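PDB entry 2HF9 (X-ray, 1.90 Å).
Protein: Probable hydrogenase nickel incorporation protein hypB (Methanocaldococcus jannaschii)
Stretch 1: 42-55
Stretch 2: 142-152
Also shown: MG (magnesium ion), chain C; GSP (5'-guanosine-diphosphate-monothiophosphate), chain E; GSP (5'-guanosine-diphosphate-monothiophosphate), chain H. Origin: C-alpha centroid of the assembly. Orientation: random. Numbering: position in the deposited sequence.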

# COMPACT_ATOMS: atom_id res chain seq x y z
N ASP A 42 -8.23 15.62 -0.93
CA ASP A 42 -7.11 14.71 -1.16
C ASP A 42 -7.50 13.31 -0.66
O ASP A 42 -7.66 13.10 0.55
CB ASP A 42 -5.86 15.25 -0.44
CG ASP A 42 -4.63 14.36 -0.60
OD1 ASP A 42 -4.67 13.33 -1.29
OD2 ASP A 42 -3.59 14.71 -0.01
N PHE A 43 -7.67 12.37 -1.59
CA PHE A 43 -8.01 10.99 -1.28
C PHE A 43 -6.75 10.14 -1.23
O PHE A 43 -6.15 9.84 -2.26
CB PHE A 43 -8.97 10.41 -2.32
CG PHE A 43 -10.36 10.99 -2.27
CD1 PHE A 43 -10.64 12.21 -2.90
CD2 PHE A 43 -11.39 10.32 -1.63
CE1 PHE A 43 -11.92 12.75 -2.86
CE2 PHE A 43 -12.67 10.85 -1.59
CZ PHE A 43 -12.94 12.07 -2.21
N MET A 44 -6.35 9.79 -0.01
CA MET A 44 -5.20 8.93 0.25
C MET A 44 -5.67 7.55 0.70
O MET A 44 -6.82 7.38 1.08
CB MET A 44 -4.31 9.54 1.34
CG MET A 44 -3.59 10.83 0.96
SD MET A 44 -2.80 11.61 2.38
CE MET A 44 -4.23 12.32 3.20
N GLY A 45 -4.77 6.58 0.66
CA GLY A 45 -5.06 5.25 1.19
C GLY A 45 -4.04 4.20 0.82
O GLY A 45 -3.05 4.48 0.13
N ALA A 46 -4.29 2.97 1.27
CA ALA A 46 -3.45 1.83 0.92
C ALA A 46 -3.76 1.39 -0.51
O ALA A 46 -4.63 1.96 -1.17
CB ALA A 46 -3.67 0.70 1.91
N ILE A 47 -3.05 0.37 -0.99
CA ILE A 47 -3.32 -0.14 -2.34
C ILE A 47 -4.68 -0.85 -2.36
O ILE A 47 -4.92 -1.77 -1.57
CB ILE A 47 -2.22 -1.12 -2.83
CG1 ILE A 47 -0.85 -0.44 -2.88
CG2 ILE A 47 -2.61 -1.72 -4.19
CD1 ILE A 47 -0.59 0.42 -4.12
N GLY A 48 -5.56 -0.38 -3.24
CA GLY A 48 -6.86 -1.01 -3.46
C GLY A 48 -7.87 -0.84 -2.34
O GLY A 48 -8.83 -1.61 -2.26
N SER A 49 -7.68 0.17 -1.49
CA SER A 49 -8.59 0.43 -0.37
C SER A 49 -10.01 0.80 -0.81
O SER A 49 -10.97 0.54 -0.09
CB SER A 49 -8.03 1.54 0.53
OG SER A 49 -6.83 1.13 1.16
N GLY A 50 -10.12 1.41 -1.99
CA GLY A 50 -11.42 1.79 -2.54
C GLY A 50 -11.56 3.26 -2.92
O GLY A 50 -12.68 3.74 -3.07
N LYS A 51 -10.43 3.95 -3.10
CA LYS A 51 -10.42 5.39 -3.42
C LYS A 51 -11.21 5.70 -4.69
O LYS A 51 -12.05 6.61 -4.70
CB LYS A 51 -8.99 5.92 -3.57
CG LYS A 51 -8.09 5.75 -2.34
CD LYS A 51 -6.70 6.40 -2.55
CE LYS A 51 -5.81 5.61 -3.52
NZ LYS A 51 -5.64 4.19 -3.12
N THR A 52 -10.93 4.96 -5.76
CA THR A 52 -11.58 5.23 -7.05
C THR A 52 -13.07 4.93 -6.99
O THR A 52 -13.88 5.75 -7.42
CB THR A 52 -10.92 4.47 -8.20
OG1 THR A 52 -9.54 4.84 -8.27
CG2 THR A 52 -11.59 4.82 -9.53
N LEU A 53 -13.44 3.78 -6.42
CA LEU A 53 -14.85 3.44 -6.27
C LEU A 53 -15.60 4.48 -5.44
O LEU A 53 -16.74 4.82 -5.77
CB LEU A 53 -15.02 2.03 -5.69
CG LEU A 53 -16.42 1.42 -5.76
CD1 LEU A 53 -17.03 1.48 -7.16
CD2 LEU A 53 -16.39 -0.02 -5.25
N LEU A 54 -14.97 4.98 -4.38
CA LEU A 54 -15.55 6.04 -3.57
C LEU A 54 -15.75 7.32 -4.38
O LEU A 54 -16.82 7.93 -4.33
CB LEU A 54 -14.68 6.33 -2.33
CG LEU A 54 -15.14 7.46 -1.40
CD1 LEU A 54 -16.55 7.22 -0.85
CD2 LEU A 54 -14.15 7.67 -0.26
N ILE A 55 -14.72 7.71 -5.13
CA ILE A 55 -14.77 8.91 -5.97
C ILE A 55 -15.88 8.77 -7.03
O ILE A 55 -16.66 9.70 -7.24
CB ILE A 55 -13.39 9.23 -6.59
CG1 ILE A 55 -12.47 9.86 -5.54
CG2 ILE A 55 -13.52 10.16 -7.81
CD1 ILE A 55 -11.00 9.92 -5.93
N LYS A 142 -9.48 19.52 2.43
CA LYS A 142 -9.58 18.37 3.32
C LYS A 142 -8.80 17.16 2.82
O LYS A 142 -8.61 16.96 1.62
CB LYS A 142 -11.04 17.98 3.58
CG LYS A 142 -11.91 19.04 4.23
CD LYS A 142 -11.56 19.28 5.70
CE LYS A 142 -12.31 20.49 6.24
NZ LYS A 142 -11.88 20.81 7.63
N ARG A 143 -8.37 16.35 3.78
CA ARG A 143 -7.67 15.11 3.50
C ARG A 143 -8.51 13.92 3.96
O ARG A 143 -9.02 13.91 5.08
CB ARG A 143 -6.30 15.13 4.17
CG ARG A 143 -5.35 16.16 3.55
CD ARG A 143 -4.22 16.54 4.49
NE ARG A 143 -3.27 15.44 4.71
CZ ARG A 143 -2.23 15.16 3.93
NH1 ARG A 143 -1.99 15.87 2.83
NH2 ARG A 143 -1.43 14.14 4.23
N ILE A 144 -8.66 12.95 3.07
CA ILE A 144 -9.43 11.74 3.36
C ILE A 144 -8.50 10.54 3.25
O ILE A 144 -7.84 10.36 2.22
CB ILE A 144 -10.64 11.59 2.39
CG1 ILE A 144 -11.57 12.81 2.50
CG2 ILE A 144 -11.39 10.27 2.65
CD1 ILE A 144 -12.67 12.87 1.46
N VAL A 145 -8.42 9.74 4.31
CA VAL A 145 -7.65 8.51 4.27
C VAL A 145 -8.61 7.32 4.22
O VAL A 145 -9.44 7.13 5.11
CB VAL A 145 -6.64 8.37 5.45
CG1 VAL A 145 -5.94 7.01 5.41
CG2 VAL A 145 -5.61 9.48 5.40
N VAL A 146 -8.49 6.54 3.14
CA VAL A 146 -9.29 5.35 2.96
C VAL A 146 -8.44 4.12 3.22
O VAL A 146 -7.45 3.88 2.53
CB VAL A 146 -9.88 5.27 1.52
CG1 VAL A 146 -10.85 4.08 1.40
CG2 VAL A 146 -10.56 6.58 1.14
N ILE A 147 -8.80 3.36 4.24
CA ILE A 147 -8.24 2.03 4.43
C ILE A 147 -9.38 1.04 4.39
O ILE A 147 -10.55 1.43 4.38
CB ILE A 147 -7.39 1.88 5.73
CG1 ILE A 147 -8.21 2.21 7.00
CG2 ILE A 147 -6.06 2.64 5.60
CD1 ILE A 147 -8.32 3.70 7.35
N SER A 148 -9.07 -0.24 4.34
CA SER A 148 -10.12 -1.23 4.26
C SER A 148 -9.87 -2.42 5.17
O SER A 148 -8.72 -2.71 5.52
CB SER A 148 -10.36 -1.65 2.81
OG SER A 148 -9.31 -2.47 2.34
N THR A 149 -10.95 -3.11 5.54
CA THR A 149 -10.88 -4.24 6.46
C THR A 149 -9.92 -5.33 5.97
O THR A 149 -9.28 -6.01 6.77
CB THR A 149 -12.27 -4.86 6.72
OG1 THR A 149 -12.79 -5.40 5.50
CG2 THR A 149 -13.24 -3.79 7.25
N THR A 150 -9.80 -5.47 4.64
CA THR A 150 -9.02 -6.55 4.04
C THR A 150 -7.50 -6.40 4.16
O THR A 150 -6.75 -7.32 3.84
CB THR A 150 -9.42 -6.79 2.56
OG1 THR A 150 -9.21 -5.60 1.79
CG2 THR A 150 -10.87 -7.21 2.47
N GLU A 151 -7.07 -5.23 4.63
CA GLU A 151 -5.66 -4.97 4.93
C GLU A 151 -5.29 -5.45 6.34
O GLU A 151 -4.12 -5.49 6.71
CB GLU A 151 -5.35 -3.48 4.77
CG GLU A 151 -5.49 -2.96 3.33
CD GLU A 151 -6.20 -1.62 3.23
OE1 GLU A 151 -6.12 -0.81 4.18
OE2 GLU A 151 -6.85 -1.38 2.19
N GLY A 152 -6.31 -5.81 7.12
CA GLY A 152 -6.11 -6.22 8.51
C GLY A 152 -6.52 -5.12 9.47
O GLY A 152 -6.47 -3.93 9.13
MG MG C . -7.80 3.89 -7.71
PG GSP E . -5.68 1.88 -6.39
O3B GSP E . -6.97 1.22 -5.69
S1G GSP E . -4.44 2.12 -5.21
O2G GSP E . -5.21 0.88 -7.46
O3G GSP E . -6.09 3.21 -7.05
PB GSP E . -8.23 2.05 -5.12
O1B GSP E . -7.96 2.41 -3.72
O2B GSP E . -8.60 3.20 -5.96
PA GSP E . -10.53 0.55 -6.10
O1A GSP E . -11.60 1.58 -6.11
O2A GSP E . -9.99 0.31 -7.46
O3A GSP E . -9.36 0.90 -5.05
O5' GSP E . -11.12 -0.78 -5.43
C5' GSP E . -10.32 -1.93 -5.25
C4' GSP E . -11.19 -3.18 -5.27
O4' GSP E . -11.99 -3.25 -4.10
C3' GSP E . -12.15 -3.22 -6.45
O3' GSP E . -12.18 -4.56 -6.87
C2' GSP E . -13.49 -2.83 -5.85
O2' GSP E . -14.56 -3.44 -6.51
C1' GSP E . -13.36 -3.36 -4.44
N9 GSP E . -14.10 -2.63 -3.39
C8 GSP E . -14.01 -1.30 -3.05
N7 GSP E . -14.82 -1.09 -1.99
C5 GSP E . -15.41 -2.25 -1.65
C6 GSP E . -16.32 -2.60 -0.65
O6 GSP E . -16.74 -1.75 0.14
N1 GSP E . -16.75 -3.91 -0.54
C2 GSP E . -16.28 -4.87 -1.43
N2 GSP E . -16.70 -6.13 -1.32
N3 GSP E . -15.38 -4.53 -2.41
C4 GSP E . -14.95 -3.24 -2.51
PG GSP H . 1.44 -5.47 6.72
O3B GSP H . 0.42 -6.65 6.33
S1G GSP H . 1.89 -4.53 5.34
O2G GSP H . 0.71 -4.61 7.77
O3G GSP H . 2.70 -6.09 7.35
PB GSP H . 0.83 -8.12 5.82
O1B GSP H . 1.09 -8.05 4.37
O2B GSP H . 1.92 -8.73 6.59
PA GSP H . -1.04 -9.83 7.22
O1A GSP H . -0.33 -11.12 7.25
O2A GSP H . -0.95 -9.11 8.51
O3A GSP H . -0.56 -8.94 5.97
O5' GSP H . -2.57 -10.10 6.80
C5' GSP H . -3.51 -9.04 6.76
C4' GSP H . -4.91 -9.61 6.97
O4' GSP H . -5.27 -10.42 5.86
C3' GSP H . -4.97 -10.51 8.20
O3' GSP H . -6.18 -10.24 8.85
C2' GSP H . -4.98 -11.92 7.64
O2' GSP H . -5.71 -12.79 8.46
C1' GSP H . -5.65 -11.72 6.29
N9 GSP H . -5.29 -12.69 5.25
C8 GSP H . -4.04 -12.98 4.74
N7 GSP H . -4.19 -13.92 3.77
C5 GSP H . -5.51 -14.22 3.65
C6 GSP H . -6.22 -15.09 2.83
O6 GSP H . -5.64 -15.79 2.00
N1 GSP H . -7.59 -15.17 2.94
C2 GSP H . -8.26 -14.39 3.87
N2 GSP H . -9.58 -14.47 3.98
N3 GSP H . -7.55 -13.53 4.68
C4 GSP H . -6.20 -13.44 4.57
O HOH W 1 -3.32 17.28 0.82
O HOH W 2 -6.86 -2.91 0.09
O HOH W 3 -8.32 2.13 -8.61

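Val 146 is the apolar centre of this contact. Its CG2 meets Leu 54 CD2 at 4.0 Å, its CB lies 4.3 Å from Lys 51 CG, and its CG1 is 3.9 Å from Ser 49 CB, so one small branched side chain on a strand touches the start of a helix and the loop that leads into it. The rule is economical: a beta-branched residue fills the space under the helix, and even the lysine contributes its aliphatic stem. On the same face of the sheet, Ile 144 lies beside Phe 43. Ile 144 CD1 sits over the ring face, 4.1 Å from the centroid of the Phe 43 ring, a CH-pi contact whose closest pair is Phe 43 CE2 and Ile 144 CD1 at 3.7 Å. The opposite face carries Met 44 and Val 145, joined through Met 44 CE and Val 145 CG2 at 3.8 Å.

These side chains are held in register by two parallel strands, 42-45 and 142-148, which pair Asp 42 with Arg 143 and run on in step to Gly 45 with Val 146. The bonding alternates as parallel sheet requires. Asp 42 N donates to Lys 142 O (2.9 Å) and Ile 144 N to Asp 42 O (2.7 Å); then Met 44 N donates to Ile 144 O (2.7 Å) and Val 146 N to Met 44 O (2.8 Å). All four are nearly straight. Gly 45 ends the pairing where a side chain could not fit: its CA is already 3.1 Å from Val 146 O, and a CB would clash with that oxygen.

Beyond Gly 45 the chain leaves the sheet through a type II turn from Ala 46 to Ser 49. Gly 48 takes a positive phi, which favours glycine, and Gly 50 stands at the N-cap position, right before the helix, with backbone angles that call for glycine. The amides of Gly 50 and Lys 51 both bond the nucleotide, at 2.9 Å from Gly 50 N and 3.0 Å from Lys 51 N to GSP (chain E) O1B, so the loop that packs on the strand also grips phosphate.

The polar edge has two ends. Past the strand, Glu 151 reaches back from a 3-10 segment: Ser 49 OG donates to Glu 151 OE2 at 2.7 Å, and Ser 148 OG donates to the same Glu 151 OE2 at 2.7 Å. Its other oxygen, Glu 151 OE1, accepts from Ser 148 N at 3.0 Å, fixing the carboxylate beside its own strand. Water 2 donates to both Ile 47 O (2.8 Å) and Glu 151 OE2 (2.6 Å), tying the turn to the same acid.

At the far end, Arg 143 and Asp 42 form a salt bridge, with Asp 42 OD2 3.5 Å from Arg 143 NH1. The oxygen lies well out of the guanidinium plane, so the attraction is one of charge; water 1 supplies the directed link, donating to Asp 42 OD2 (2.7 Å) and accepting from Arg 143 NH1 (2.8 Å). Met 44 SD covers one guanidinium face, 3.4 Å from Arg 143 NH2.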